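Local coordinates for SecB-like chaperone Rv1957 (Mycobacterium tuberculosis, PDB 5MTW), which acts as the tetrameric chaperone of a toxin-antitoxin-chaperone system, binds the antitoxin HigA1, prevents its aggregation and is required for neutralisation of the toxin HigB1, at residues Q16-I28 / E120-A132. Sequence-based numbering, arbitrary orientation.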
loop_
_atom_site.group_PDB
_atom_site.type_symbol
_atom_site.label_atom_id
_atom_site.label_comp_id
_atom_site.label_asym_id
_atom_site.label_seq_id
_atom_site.Cartn_x
_atom_site.Cartn_y
_atom_site.Cartn_z
ATOM N N GLN A 16 29.165 -10.637 -6.105
ATOM C CA GLN A 16 29.935 -9.983 -5.006
ATOM C C GLN A 16 31.218 -9.283 -5.534
ATOM O O GLN A 16 31.228 -8.063 -5.670
ATOM C CB GLN A 16 30.241 -10.990 -3.876
ATOM N N ARG A 17 32.292 -10.025 -5.822
ATOM C CA ARG A 17 33.513 -9.408 -6.385
ATOM C C ARG A 17 33.217 -8.837 -7.797
ATOM O O ARG A 17 33.621 -7.720 -8.100
ATOM C CB ARG A 17 34.711 -10.397 -6.417
ATOM N N VAL A 18 32.491 -9.590 -8.634
ATOM C CA VAL A 18 32.345 -9.230 -10.044
ATOM C C VAL A 18 31.654 -7.876 -10.141
ATOM O O VAL A 18 31.854 -7.129 -11.106
ATOM C CB VAL A 18 31.577 -10.297 -10.889
ATOM C CG1 VAL A 18 31.291 -9.789 -12.301
ATOM C CG2 VAL A 18 32.349 -11.611 -11.001
ATOM N N GLY A 19 30.838 -7.557 -9.148
ATOM C CA GLY A 19 30.023 -6.357 -9.178
ATOM C C GLY A 19 30.405 -5.335 -8.124
ATOM O O GLY A 19 29.675 -4.346 -7.964
ATOM N N ALA A 20 31.526 -5.554 -7.411
ATOM C CA ALA A 20 32.020 -4.597 -6.365
ATOM C C ALA A 20 32.364 -3.228 -6.929
ATOM O O ALA A 20 32.078 -2.173 -6.323
ATOM C CB ALA A 20 33.241 -5.151 -5.654
ATOM N N ARG A 21 32.956 -3.238 -8.117
ATOM C CA ARG A 21 33.347 -1.997 -8.760
ATOM C C ARG A 21 32.117 -1.087 -9.087
ATOM O O ARG A 21 32.099 0.131 -8.788
ATOM C CB ARG A 21 34.156 -2.324 -10.023
ATOM C CG ARG A 21 34.712 -1.082 -10.724
ATOM C CD ARG A 21 35.252 -1.332 -12.139
ATOM N NE ARG A 21 35.235 -0.053 -12.855
ATOM C CZ ARG A 21 34.501 0.245 -13.928
ATOM N NH1 ARG A 21 33.726 -0.648 -14.546
ATOM N NH2 ARG A 21 34.572 1.479 -14.408
ATOM N N LEU A 22 31.103 -1.685 -9.712
ATOM C CA LEU A 22 29.862 -0.982 -9.975
ATOM C C LEU A 22 29.078 -0.646 -8.682
ATOM O O LEU A 22 28.463 0.418 -8.594
ATOM C CB LEU A 22 29.020 -1.780 -10.950
ATOM C CG LEU A 22 27.743 -1.162 -11.446
ATOM C CD1 LEU A 22 27.979 0.121 -12.198
ATOM C CD2 LEU A 22 27.084 -2.200 -12.320
ATOM N N ALA A 23 29.170 -1.500 -7.666
ATOM C CA ALA A 23 28.584 -1.207 -6.377
ATOM C C ALA A 23 29.139 0.036 -5.681
ATOM O O ALA A 23 28.435 0.591 -4.860
ATOM C CB ALA A 23 28.691 -2.408 -5.458
ATOM N N ALA A 24 30.362 0.485 -5.981
ATOM C CA ALA A 24 30.920 1.687 -5.291
ATOM C C ALA A 24 30.543 2.954 -6.022
ATOM O O ALA A 24 30.676 4.039 -5.466
ATOM C CB ALA A 24 32.439 1.606 -5.169
ATOM N N ARG A 25 30.101 2.809 -7.278
ATOM C CA ARG A 25 29.820 3.920 -8.143
ATOM C C ARG A 25 28.358 4.108 -8.559
ATOM O O ARG A 25 28.038 5.121 -9.161
ATOM C CB ARG A 25 30.745 3.859 -9.378
ATOM C CG ARG A 25 32.057 4.645 -9.123
ATOM C CD ARG A 25 33.200 4.323 -10.085
ATOM N NE ARG A 25 34.501 4.351 -9.394
ATOM C CZ ARG A 25 35.010 3.345 -8.680
ATOM N NH1 ARG A 25 34.362 2.192 -8.541
ATOM N NH2 ARG A 25 36.186 3.489 -8.103
ATOM N N ALA A 26 27.494 3.157 -8.192
ATOM C CA ALA A 26 26.084 3.152 -8.586
ATOM C C ALA A 26 25.181 3.694 -7.493
ATOM O O ALA A 26 25.351 3.373 -6.310
ATOM C CB ALA A 26 25.643 1.752 -8.991
ATOM N N GLN A 27 24.212 4.509 -7.898
ATOM C CA GLN A 27 23.248 5.075 -6.970
ATOM C C GLN A 27 21.804 4.714 -7.416
ATOM O O GLN A 27 21.467 4.767 -8.606
ATOM C CB GLN A 27 23.474 6.567 -6.818
ATOM C CG GLN A 27 22.639 7.205 -5.701
ATOM C CD GLN A 27 22.786 6.496 -4.372
ATOM O OE1 GLN A 27 22.062 5.552 -4.046
ATOM N NE2 GLN A 27 23.779 6.918 -3.616
ATOM N N ILE A 28 20.992 4.247 -6.472
ATOM C CA ILE A 28 19.544 3.981 -6.759
ATOM C C ILE A 28 18.760 5.305 -6.899
ATOM O O ILE A 28 19.006 6.241 -6.143
ATOM C CB ILE A 28 18.890 3.054 -5.702
ATOM C CG1 ILE A 28 17.530 2.504 -6.207
ATOM C CG2 ILE A 28 18.757 3.778 -4.384
ATOM C CD1 ILE A 28 17.117 1.229 -5.481
ATOM N N GLU A 120 38.021 6.423 -17.148
ATOM C CA GLU A 120 37.498 5.346 -16.327
ATOM C C GLU A 120 36.507 4.539 -17.174
ATOM O O GLU A 120 35.799 5.067 -18.013
ATOM C CB GLU A 120 36.894 5.869 -15.010
ATOM C CG GLU A 120 35.951 4.893 -14.324
ATOM C CD GLU A 120 36.334 4.583 -12.903
ATOM O OE1 GLU A 120 37.077 3.600 -12.715
ATOM O OE2 GLU A 120 35.867 5.280 -11.987
ATOM N N ASP A 121 36.489 3.244 -16.935
ATOM C CA ASP A 121 35.972 2.259 -17.870
ATOM C C ASP A 121 34.448 1.882 -17.715
ATOM O O ASP A 121 34.007 1.573 -16.609
ATOM C CB ASP A 121 36.849 1.035 -17.625
ATOM C CG ASP A 121 36.715 0.008 -18.670
ATOM O OD1 ASP A 121 35.612 -0.570 -18.736
ATOM O OD2 ASP A 121 37.714 -0.230 -19.394
ATOM N N ASP A 122 33.674 1.869 -18.815
ATOM C CA ASP A 122 32.256 1.429 -18.786
ATOM C C ASP A 122 32.025 0.065 -18.060
ATOM O O ASP A 122 32.810 -0.878 -18.189
ATOM C CB ASP A 122 31.691 1.278 -20.207
ATOM C CG ASP A 122 31.361 2.589 -20.855
ATOM O OD1 ASP A 122 31.467 3.612 -20.204
ATOM O OD2 ASP A 122 30.964 2.613 -22.032
ATOM N N PRO A 123 30.926 -0.042 -17.304
ATOM C CA PRO A 123 30.564 -1.350 -16.756
ATOM C C PRO A 123 30.246 -2.398 -17.858
ATOM O O PRO A 123 29.600 -2.074 -18.871
ATOM C CB PRO A 123 29.323 -1.049 -15.925
ATOM C CG PRO A 123 29.435 0.408 -15.570
ATOM C CD PRO A 123 30.215 1.072 -16.660
ATOM N N THR A 124 30.701 -3.634 -17.668
ATOM C CA THR A 124 30.391 -4.729 -18.609
ATOM C C THR A 124 29.100 -5.502 -18.204
ATOM O O THR A 124 28.613 -5.346 -17.069
ATOM C CB THR A 124 31.548 -5.726 -18.643
ATOM O OG1 THR A 124 31.691 -6.311 -17.345
ATOM C CG2 THR A 124 32.850 -5.037 -19.059
ATOM N N GLU A 125 28.582 -6.312 -19.137
ATOM C CA GLU A 125 27.416 -7.158 -18.934
ATOM C C GLU A 125 27.509 -8.055 -17.701
ATOM O O GLU A 125 26.509 -8.260 -17.023
ATOM C CB GLU A 125 27.089 -7.946 -20.207
ATOM C CG GLU A 125 26.162 -9.148 -20.036
ATOM C CD GLU A 125 25.789 -9.772 -21.370
ATOM O OE1 GLU A 125 26.574 -9.627 -22.334
ATOM O OE2 GLU A 125 24.710 -10.400 -21.459
ATOM N N GLU A 126 28.715 -8.520 -17.364
ATOM C CA GLU A 126 28.934 -9.338 -16.158
ATOM C C GLU A 126 28.775 -8.523 -14.901
ATOM O O GLU A 126 28.219 -9.010 -13.913
ATOM C CB GLU A 126 30.344 -9.963 -16.145
ATOM C CG GLU A 126 30.560 -11.022 -17.214
ATOM C CD GLU A 126 30.597 -10.442 -18.634
ATOM O OE1 GLU A 126 31.189 -9.346 -18.817
ATOM O OE2 GLU A 126 30.017 -11.062 -19.558
ATOM N N GLU A 127 29.354 -7.321 -14.903
ATOM C CA GLU A 127 29.305 -6.431 -13.771
ATOM C C GLU A 127 27.813 -6.014 -13.458
ATOM O O GLU A 127 27.371 -6.083 -12.338
ATOM C CB GLU A 127 30.192 -5.207 -14.014
ATOM C CG GLU A 127 31.699 -5.473 -14.103
ATOM C CD GLU A 127 32.563 -4.195 -14.065
ATOM O OE1 GLU A 127 32.293 -3.219 -14.783
ATOM O OE2 GLU A 127 33.547 -4.143 -13.307
ATOM N N LEU A 128 27.082 -5.617 -14.494
ATOM C CA LEU A 128 25.695 -5.260 -14.411
ATOM C C LEU A 128 24.858 -6.421 -13.883
ATOM O O LEU A 128 24.043 -6.227 -12.961
ATOM C CB LEU A 128 25.217 -4.802 -15.780
ATOM C CG LEU A 128 25.834 -3.449 -16.129
ATOM C CD1 LEU A 128 25.924 -3.227 -17.658
ATOM C CD2 LEU A 128 25.019 -2.366 -15.471
ATOM N N THR A 129 25.066 -7.619 -14.452
ATOM C CA THR A 129 24.359 -8.869 -14.045
ATOM C C THR A 129 24.640 -9.207 -12.582
ATOM O O THR A 129 23.733 -9.419 -11.834
ATOM C CB THR A 129 24.694 -10.037 -14.994
ATOM O OG1 THR A 129 24.106 -9.745 -16.265
ATOM C CG2 THR A 129 24.114 -11.337 -14.528
ATOM N N ALA A 130 25.882 -9.120 -12.136
ATOM C CA ALA A 130 26.188 -9.478 -10.746
ATOM C C ALA A 130 25.515 -8.479 -9.768
ATOM O O ALA A 130 25.030 -8.856 -8.673
ATOM C CB ALA A 130 27.689 -9.477 -10.524
ATOM N N TYR A 131 25.548 -7.200 -10.165
ATOM C CA TYR A 131 25.034 -6.123 -9.313
ATOM C C TYR A 131 23.550 -6.270 -9.172
ATOM O O TYR A 131 23.070 -6.087 -8.089
ATOM C CB TYR A 131 25.368 -4.735 -9.850
ATOM C CG TYR A 131 24.911 -3.555 -8.966
ATOM C CD1 TYR A 131 25.642 -3.159 -7.845
ATOM C CD2 TYR A 131 23.731 -2.884 -9.238
ATOM C CE1 TYR A 131 25.251 -2.077 -7.063
ATOM C CE2 TYR A 131 23.300 -1.816 -8.460
ATOM C CZ TYR A 131 24.063 -1.395 -7.383
ATOM O OH TYR A 131 23.632 -0.334 -6.627
ATOM N N ALA A 132 22.864 -6.619 -10.280
ATOM C CA ALA A 132 21.420 -6.851 -10.361
ATOM C C ALA A 132 21.022 -8.020 -9.506
ATOM O O ALA A 132 19.992 -7.984 -8.803
ATOM C CB ALA A 132 20.934 -7.106 -11.793
#
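Leu22 and Tyr131 carry the apolar side of this contact between the short helix 20-25 and the first turns of helix 125-154, whose local axes pass 8.9 Å apart at 70°. Leu22 splits its branches: CD1 meets Pro123 CG at 3.7 Å, while CD2 reaches Leu128 CD2 at 3.8 Å and also touches Tyr131 CB. The chi1 of Tyr131 (-177°) swings the ring away from its own backbone N and carries it to Ala23 and Ala26: CE1 comes within 3.5 Å of Ala23 CA, the Ala23 methyl lies at the ring edge and Ala26 CB near the hydroxyl. At the N-cap, Gly19 CA is 4.6 Å from Glu127 CA, the closest backbone approach. Beside these apolar contacts, the extended Arg21 chain presents NH1 to Glu127 OE1 at 3.0 Å, a salt bridge with a weak, bent hydrogen bond, the guanidinium and carboxylate planes 15° apart. Arg25 NE forms a salt bridge with Glu120 OE2 at 3.1 Å; the one from Arg21 NH2 to Glu120 OE1 is long. Thr124 N weakly holds Glu127 OE1 as well, helping to position that carboxylate. Further out, Tyr131 packs edge-to-face on Phe112 and touches Ile164 of the second subunit. Apolar packing next to Tyr114 of strand 99-114 thus joins the helices, while Arg21 and Arg25 tie helix 20-25 to Glu120 and Glu127.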